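Side-chain contacts in putative DD-carboxypeptidase TP_0574 (Treponema pallidum, PDB 1O75), which acts as a zinc-stimulated carboxypeptidase on synthetic depsipeptide substrates, binds penicillin, and may lower the cross-linking of peptidoglycan: residues E165-A170 and F176-R181; A267-L272 and V326-F331. The protein carries 2 engineered substitutions. All blocks are in the same frame, centred on the assembly; numbering follows the deposited sequence.

Interaction 1: E165-A170 and F176-R181; sequences ELKGIA and FVEDSR
The methyl group of A170 lies against the root of the F176 side chain, CB to CB 3.7 Å, in a short helix-to-strand connection: helix 167-173 ends, the chain turns back, and strand 177-178 joins the edge of strand 8-16 in the large mixed β-sheet of the N-terminal region. A170 CB approaches the F176 ring obliquely, reaching CG at 4.1 Å. F176 CG is anti to the backbone N and beside the carbonyl carbon (chi1 178°), which turns the ring along its own chain, so that the backbone N of E178 lies over one of its faces, offset toward the rim. A170 and F176 are both buried. V160 and V162 of strand 143-163 pack on the phenylalanine, while V162 and M192 close around A170, so this apolar pair fastens the helix to the sheet.

A single backbone bond closes the turn, from F176 N to A170 O at 3.1 Å, nearly straight at 162° but entering from above the carbonyl plane. At the outer end a salt bridge spans the same gap. K167, its CG anti to the backbone N and the chain extended beyond, crosses the E178 side chain at about a right angle and brings NZ to 2.5 Å from E178 OE2, unusually short for such a bond, so its fine geometry is doubtful. S9 of strand 8-16 touches both of these side chains as well as F176.

Farther along, D179 and R181 form an Asx turn reinforced by a salt bridge. D179 OD1 receives the backbone N of R181 on its anti lone pair and R181 NE on the syn side, while D179 OD2 takes R181 NH2 at 2.8 Å and lies only 2° out of the guanidinium plane.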
ATOM      1  N   GLU B 165      40.465  -0.516  29.520  1.00 57.70           N
ATOM      2  CA  GLU B 165      41.136  -1.803  29.355  1.00 58.66           C
ATOM      3  C   GLU B 165      40.575  -2.670  28.233  1.00 57.99           C
ATOM      4  O   GLU B 165      41.250  -3.585  27.754  1.00 56.72           O
ATOM      5  CB  GLU B 165      41.090  -2.607  30.659  1.00 60.83           C
ATOM      6  CG  GLU B 165      39.688  -2.811  31.222  1.00 63.57           C
ATOM      7  CD  GLU B 165      39.279  -1.700  32.175  1.00 65.78           C
ATOM      8  OE1 GLU B 165      39.399  -0.510  31.810  1.00 65.94           O
ATOM      9  OE2 GLU B 165      38.833  -2.018  33.301  1.00 68.26           O
ATOM     10  N   LEU B 166      39.343  -2.394  27.815  1.00 56.91           N
ATOM     11  CA  LEU B 166      38.720  -3.191  26.760  1.00 56.27           C
ATOM     12  C   LEU B 166      38.762  -2.540  25.383  1.00 55.96           C
ATOM     13  O   LEU B 166      38.509  -3.190  24.369  1.00 55.03           O
ATOM     14  CB  LEU B 166      37.267  -3.494  27.138  1.00 55.86           C
ATOM     15  CG  LEU B 166      37.111  -4.393  28.365  1.00 56.18           C
ATOM     16  CD1 LEU B 166      35.641  -4.595  28.686  1.00 56.67           C
ATOM     17  CD2 LEU B 166      37.783  -5.728  28.088  1.00 55.73           C
ATOM     18  N   LYS B 167      39.081  -1.253  25.365  1.00 55.94           N
ATOM     19  CA  LYS B 167      39.138  -0.463  24.146  1.00 56.85           C
ATOM     20  C   LYS B 167      39.743  -1.175  22.941  1.00 56.85           C
ATOM     21  O   LYS B 167      39.230  -1.063  21.830  1.00 55.89           O
ATOM     22  CB  LYS B 167      39.906   0.827  24.423  1.00 58.41           C
ATOM     23  CG  LYS B 167      39.776   1.878  23.348  1.00 61.33           C
ATOM     24  CD  LYS B 167      40.001   3.262  23.937  1.00 62.93           C
ATOM     25  CE  LYS B 167      39.751   4.336  22.902  1.00 64.88           C
ATOM     26  NZ  LYS B 167      39.799   5.690  23.509  1.00 67.59           N
ATOM     27  N   GLY B 168      40.819  -1.923  23.169  1.00 56.09           N
ATOM     28  CA  GLY B 168      41.489  -2.605  22.077  1.00 54.57           C
ATOM     29  C   GLY B 168      40.745  -3.767  21.474  1.00 54.19           C
ATOM     30  O   GLY B 168      40.647  -3.891  20.252  1.00 53.52           O
ATOM     31  N   ILE B 169      40.225  -4.643  22.320  1.00 54.62           N
ATOM     32  CA  ILE B 169      39.502  -5.797  21.810  1.00 54.24           C
ATOM     33  C   ILE B 169      38.185  -5.337  21.183  1.00 53.19           C
ATOM     34  O   ILE B 169      37.703  -5.938  20.225  1.00 52.68           O
ATOM     35  CB  ILE B 169      39.243  -6.820  22.927  1.00 55.60           C
ATOM     36  CG1 ILE B 169      38.523  -8.036  22.355  1.00 57.45           C
ATOM     37  CG2 ILE B 169      38.456  -6.182  24.045  1.00 56.87           C
ATOM     38  CD1 ILE B 169      38.501  -9.215  23.291  1.00 62.09           C
ATOM     39  N   ALA B 170      37.636  -4.253  21.719  1.00 51.10           N
ATOM     40  CA  ALA B 170      36.388  -3.677  21.232  1.00 51.05           C
ATOM     41  C   ALA B 170      36.527  -3.274  19.759  1.00 51.50           C
ATOM     42  O   ALA B 170      35.693  -3.627  18.920  1.00 49.61           O
ATOM     43  CB  ALA B 170      36.025  -2.464  22.077  1.00 48.23           C
ATOM     44  N   PHE B 176      34.402  -1.443  17.174  1.00 42.98           N
ATOM     45  CA  PHE B 176      34.124  -0.253  17.954  1.00 42.72           C
ATOM     46  C   PHE B 176      34.764   0.977  17.336  1.00 44.13           C
ATOM     47  O   PHE B 176      35.933   0.947  16.946  1.00 43.63           O
ATOM     48  CB  PHE B 176      34.644  -0.411  19.384  1.00 41.91           C
ATOM     49  CG  PHE B 176      34.439   0.807  20.232  1.00 40.69           C
ATOM     50  CD1 PHE B 176      33.150   1.287  20.487  1.00 39.42           C
ATOM     51  CD2 PHE B 176      35.530   1.494  20.759  1.00 40.31           C
ATOM     52  CE1 PHE B 176      32.947   2.435  21.252  1.00 37.70           C
ATOM     53  CE2 PHE B 176      35.342   2.644  21.526  1.00 41.86           C
ATOM     54  CZ  PHE B 176      34.043   3.121  21.774  1.00 41.14           C
ATOM     55  N   VAL B 177      33.990   2.055  17.263  1.00 44.90           N
ATOM     56  CA  VAL B 177      34.451   3.329  16.727  1.00 46.61           C
ATOM     57  C   VAL B 177      33.922   4.431  17.637  1.00 46.65           C
ATOM     58  O   VAL B 177      32.709   4.563  17.807  1.00 43.77           O
ATOM     59  CB  VAL B 177      33.907   3.571  15.304  1.00 48.52           C
ATOM     60  CG1 VAL B 177      34.283   4.968  14.837  1.00 48.96           C
ATOM     61  CG2 VAL B 177      34.453   2.518  14.355  1.00 48.82           C
ATOM     62  N   GLU B 178      34.819   5.214  18.230  1.00 46.98           N
ATOM     63  CA  GLU B 178      34.385   6.285  19.117  1.00 49.62           C
ATOM     64  C   GLU B 178      33.510   7.251  18.352  1.00 49.24           C
ATOM     65  O   GLU B 178      33.674   7.414  17.148  1.00 50.82           O
ATOM     66  CB  GLU B 178      35.583   7.028  19.718  1.00 51.50           C
ATOM     67  CG  GLU B 178      36.304   6.257  20.812  1.00 54.13           C
ATOM     68  CD  GLU B 178      37.320   7.112  21.571  1.00 56.94           C
ATOM     69  OE1 GLU B 178      36.937   8.156  22.144  1.00 57.05           O
ATOM     70  OE2 GLU B 178      38.506   6.730  21.600  1.00 59.84           O
ATOM     71  N   ASP B 179      32.581   7.895  19.048  1.00 49.09           N
ATOM     72  CA  ASP B 179      31.677   8.834  18.399  1.00 51.01           C
ATOM     73  C   ASP B 179      31.125   9.833  19.411  1.00 52.36           C
ATOM     74  O   ASP B 179      30.452   9.446  20.371  1.00 53.92           O
ATOM     75  CB  ASP B 179      30.531   8.065  17.745  1.00 50.91           C
ATOM     76  CG  ASP B 179      29.737   8.915  16.781  1.00 51.46           C
ATOM     77  OD1 ASP B 179      29.275  10.006  17.180  1.00 52.18           O
ATOM     78  OD2 ASP B 179      29.573   8.485  15.624  1.00 51.31           O
ATOM     79  N   SER B 180      31.401  11.114  19.193  1.00 51.94           N
ATOM     80  CA  SER B 180      30.954  12.164  20.107  1.00 53.20           C
ATOM     81  C   SER B 180      29.440  12.260  20.259  1.00 52.94           C
ATOM     82  O   SER B 180      28.948  12.962  21.136  1.00 53.56           O
ATOM     83  CB  SER B 180      31.487  13.522  19.652  1.00 54.87           C
ATOM     84  OG  SER B 180      30.856  13.930  18.447  1.00 56.28           O
ATOM     85  N   ARG B 181      28.696  11.585  19.395  1.00 52.36           N
ATOM     86  CA  ARG B 181      27.243  11.609  19.495  1.00 51.26           C
ATOM     87  C   ARG B 181      26.776  10.681  20.628  1.00 49.85           C
ATOM     88  O   ARG B 181      25.676  10.837  21.164  1.00 49.26           O
ATOM     89  CB  ARG B 181      26.624  11.183  18.166  1.00 52.00           C
ATOM     90  CG  ARG B 181      26.884  12.178  17.043  1.00 55.52           C
ATOM     91  CD  ARG B 181      26.338  11.682  15.726  1.00 54.62           C
ATOM     92  NE  ARG B 181      27.086  10.534  15.234  1.00 56.96           N
ATOM     93  CZ  ARG B 181      26.756   9.852  14.143  1.00 58.20           C
ATOM     94  NH1 ARG B 181      25.686  10.206  13.441  1.00 58.06           N
ATOM     95  NH2 ARG B 181      27.505   8.832  13.743  1.00 58.15           N
TER

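Interaction 2: A267-L272 and V326-F331; sequences ASYTNL and VADVRF
A267-L272 is an irregular loop between strands 255-262 and 274-276, whereas V326-F331 is extended along an outer strand of the four-stranded antiparallel sheet to which those two strands also belong, within Tp47 domain C of the E-set clan. The backbones stay well apart, the nearest α-carbons, those of Y269 and D328, being 9.0 Å from each other. Y269 itself has a left-handed backbone conformation (phi 54°, psi 45°), and its CB points toward the strand. Its ring spans the gap and touches R314 of the neighbouring strand 311-319; Y263 meets it at an inclined angle.

D328 also directs its CB across the gap, and the two side chains run antiparallel, each passing alongside the other. With CG anti to the carbonyl carbon and beside the backbone N, the D328 carboxylate stacks on one ring face, the planes only 9° apart. D328 CG is 3.7 Å from Y269 CE2, and OD2 stands over the ring centre, 3.9 Å above the plane. Beyond the stack, Y269 OH passes D328 CB and comes within 3.2 Å of V329 O, which lies near the ring plane at its edge. Farther along the strand, F331 lines a xenon pocket.

Both polar ends are anchored on strand 311-319: Y269 OH hydrogen-bonds to Y313 O, and D328 OD1 forms a salt bridge with R314 NE. A carboxylate flat on a phenol face would, if anything, be disfavoured by the ring's electrons, so the charge of R314 probably pays for its position.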
ATOM      1  N   ALA B 267      -4.682  -8.387  31.281  1.00 27.98           N
ATOM      2  CA  ALA B 267      -5.049  -7.163  30.571  1.00 29.34           C
ATOM      3  C   ALA B 267      -4.606  -5.894  31.287  1.00 29.39           C
ATOM      4  O   ALA B 267      -4.566  -4.823  30.677  1.00 29.14           O
ATOM      5  CB  ALA B 267      -6.557  -7.117  30.351  1.00 31.40           C
ATOM      6  N   SER B 268      -4.254  -5.996  32.569  1.00 29.94           N
ATOM      7  CA  SER B 268      -3.814  -4.794  33.284  1.00 30.12           C
ATOM      8  C   SER B 268      -2.318  -4.513  33.132  1.00 27.93           C
ATOM      9  O   SER B 268      -1.832  -3.522  33.648  1.00 26.16           O
ATOM     10  CB  SER B 268      -4.150  -4.898  34.782  1.00 31.64           C
ATOM     11  OG  SER B 268      -3.296  -5.830  35.443  1.00 32.65           O
ATOM     12  N   TYR B 269      -1.586  -5.384  32.436  1.00 25.28           N
ATOM     13  CA  TYR B 269      -0.144  -5.199  32.265  1.00 25.97           C
ATOM     14  C   TYR B 269       0.606  -5.022  33.606  1.00 26.55           C
ATOM     15  O   TYR B 269       1.488  -4.159  33.769  1.00 26.63           O
ATOM     16  CB  TYR B 269       0.145  -4.015  31.321  1.00 24.58           C
ATOM     17  CG  TYR B 269      -0.143  -4.335  29.858  1.00 26.69           C
ATOM     18  CD1 TYR B 269      -1.444  -4.288  29.354  1.00 28.65           C
ATOM     19  CD2 TYR B 269       0.890  -4.725  28.988  1.00 27.19           C
ATOM     20  CE1 TYR B 269      -1.721  -4.615  28.002  1.00 27.59           C
ATOM     21  CE2 TYR B 269       0.631  -5.060  27.650  1.00 27.66           C
ATOM     22  CZ  TYR B 269      -0.682  -4.995  27.163  1.00 29.19           C
ATOM     23  OH  TYR B 269      -0.947  -5.259  25.830  1.00 27.21           O
ATOM     24  N   THR B 270       0.260  -5.874  34.554  1.00 26.35           N
ATOM     25  CA  THR B 270       0.878  -5.833  35.855  1.00 25.29           C
ATOM     26  C   THR B 270       1.861  -6.973  36.094  1.00 22.56           C
ATOM     27  O   THR B 270       2.929  -6.768  36.649  1.00 24.75           O
ATOM     28  CB  THR B 270      -0.220  -5.846  36.952  1.00 26.67           C
ATOM     29  OG1 THR B 270      -1.028  -4.665  36.803  1.00 26.54           O
ATOM     30  CG2 THR B 270       0.417  -5.864  38.357  1.00 25.75           C
ATOM     31  N   ASN B 271       1.513  -8.172  35.650  1.00 23.84           N
ATOM     32  CA  ASN B 271       2.362  -9.333  35.876  1.00 24.45           C
ATOM     33  C   ASN B 271       3.142  -9.805  34.636  1.00 25.64           C
ATOM     34  O   ASN B 271       2.645 -10.607  33.840  1.00 27.58           O
ATOM     35  CB  ASN B 271       1.492 -10.458  36.420  1.00 27.33           C
ATOM     36  CG  ASN B 271       0.714 -10.029  37.678  1.00 29.07           C
ATOM     37  OD1 ASN B 271      -0.471  -9.683  37.621  1.00 33.30           O
ATOM     38  ND2 ASN B 271       1.393 -10.015  38.790  1.00 28.62           N
ATOM     39  N   LEU B 272       4.367  -9.318  34.489  1.00 27.19           N
ATOM     40  CA  LEU B 272       5.188  -9.683  33.336  1.00 26.54           C
ATOM     41  C   LEU B 272       5.503 -11.184  33.400  1.00 29.21           C
ATOM     42  O   LEU B 272       6.000 -11.682  34.423  1.00 29.82           O
ATOM     43  CB  LEU B 272       6.473  -8.861  33.348  1.00 28.31           C
ATOM     44  CG  LEU B 272       7.493  -9.196  32.262  1.00 26.44           C
ATOM     45  CD1 LEU B 272       6.953  -8.774  30.884  1.00 25.54           C
ATOM     46  CD2 LEU B 272       8.788  -8.490  32.597  1.00 29.03           C
ATOM     47  N   VAL B 326       6.862   2.685  22.810  1.00 26.06           N
ATOM     48  CA  VAL B 326       6.228   1.532  23.434  1.00 25.34           C
ATOM     49  C   VAL B 326       4.804   1.384  22.950  1.00 25.36           C
ATOM     50  O   VAL B 326       4.037   2.341  22.972  1.00 27.16           O
ATOM     51  CB  VAL B 326       6.226   1.662  24.997  1.00 25.21           C
ATOM     52  CG1 VAL B 326       5.598   0.429  25.633  1.00 24.18           C
ATOM     53  CG2 VAL B 326       7.660   1.828  25.514  1.00 27.83           C
ATOM     54  N   ALA B 327       4.440   0.174  22.548  1.00 23.42           N
ATOM     55  CA  ALA B 327       3.087  -0.086  22.066  1.00 25.85           C
ATOM     56  C   ALA B 327       2.509  -1.334  22.711  1.00 26.23           C
ATOM     57  O   ALA B 327       3.173  -2.366  22.770  1.00 24.50           O
ATOM     58  CB  ALA B 327       3.097  -0.253  20.538  1.00 27.27           C
ATOM     59  N   ASP B 328       1.272  -1.238  23.188  1.00 23.94           N
ATOM     60  CA  ASP B 328       0.607  -2.380  23.791  1.00 25.71           C
ATOM     61  C   ASP B 328      -0.405  -2.960  22.791  1.00 27.88           C
ATOM     62  O   ASP B 328      -1.176  -2.219  22.167  1.00 28.27           O
ATOM     63  CB  ASP B 328      -0.116  -1.967  25.076  1.00 26.33           C
ATOM     64  CG  ASP B 328       0.859  -1.628  26.221  1.00 28.14           C
ATOM     65  OD1 ASP B 328       2.060  -1.926  26.086  1.00 28.13           O
ATOM     66  OD2 ASP B 328       0.416  -1.080  27.255  1.00 31.03           O
ATOM     67  N   VAL B 329      -0.404  -4.279  22.646  1.00 25.87           N
ATOM     68  CA  VAL B 329      -1.318  -4.925  21.717  1.00 26.76           C
ATOM     69  C   VAL B 329      -1.771  -6.259  22.280  1.00 26.61           C
ATOM     70  O   VAL B 329      -1.083  -6.865  23.096  1.00 28.12           O
ATOM     71  CB  VAL B 329      -0.626  -5.155  20.335  1.00 28.25           C
ATOM     72  CG1 VAL B 329       0.547  -6.139  20.473  1.00 27.36           C
ATOM     73  CG2 VAL B 329      -1.625  -5.724  19.368  1.00 34.48           C
ATOM     74  N   ARG B 330      -2.929  -6.724  21.848  1.00 27.12           N
ATOM     75  CA  ARG B 330      -3.427  -8.011  22.323  1.00 27.64           C
ATOM     76  C   ARG B 330      -3.620  -8.968  21.148  1.00 27.92           C
ATOM     77  O   ARG B 330      -4.195  -8.587  20.129  1.00 28.12           O
ATOM     78  CB  ARG B 330      -4.766  -7.838  23.054  1.00 28.19           C
ATOM     79  CG  ARG B 330      -5.305  -9.171  23.623  1.00 32.67           C
ATOM     80  CD  ARG B 330      -6.768  -9.061  24.045  1.00 33.34           C
ATOM     81  NE  ARG B 330      -7.307 -10.384  24.353  1.00 37.40           N
ATOM     82  CZ  ARG B 330      -8.595 -10.618  24.586  1.00 38.84           C
ATOM     83  NH1 ARG B 330      -9.466  -9.619  24.537  1.00 36.08           N
ATOM     84  NH2 ARG B 330      -9.004 -11.840  24.884  1.00 40.17           N
ATOM     85  N   PHE B 331      -3.114 -10.189  21.274  1.00 28.89           N
ATOM     86  CA  PHE B 331      -3.302 -11.179  20.220  1.00 30.31           C
ATOM     87  C   PHE B 331      -4.324 -12.197  20.758  1.00 31.84           C
ATOM     88  O   PHE B 331      -4.122 -12.806  21.798  1.00 30.75           O
ATOM     89  CB  PHE B 331      -1.985 -11.865  19.856  1.00 28.37           C
ATOM     90  CG  PHE B 331      -0.932 -10.924  19.305  1.00 28.20           C
ATOM     91  CD1 PHE B 331      -1.285  -9.903  18.425  1.00 30.58           C
ATOM     92  CD2 PHE B 331       0.423 -11.108  19.624  1.00 28.24           C
ATOM     93  CE1 PHE B 331      -0.304  -9.066  17.857  1.00 30.64           C
ATOM     94  CE2 PHE B 331       1.419 -10.287  19.067  1.00 31.50           C
ATOM     95  CZ  PHE B 331       1.049  -9.260  18.178  1.00 30.43           C
TER

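How the interactions relate
Both contacts bring a connecting part of the chain, a helix in one case and a loop in the other, against a strand, and each is partly buried, but they hold different elements in different domains. Interaction 1 is local: five residues separate its segments, and it joins a short helix to the strand that follows. Interaction 2 spans 53 intervening residues and ties a loop to an outer strand of another sheet. The chemistry differs accordingly. Residues 165-170 and 176-181 combine a buried apolar core with an ion pair formed directly between them, whereas 267-272 and 326-331 meet through one stack whose polar ends are secured by the adjacent strand 311-319. Their centres lie about 37 Å apart, their nearest atoms about 21 Å.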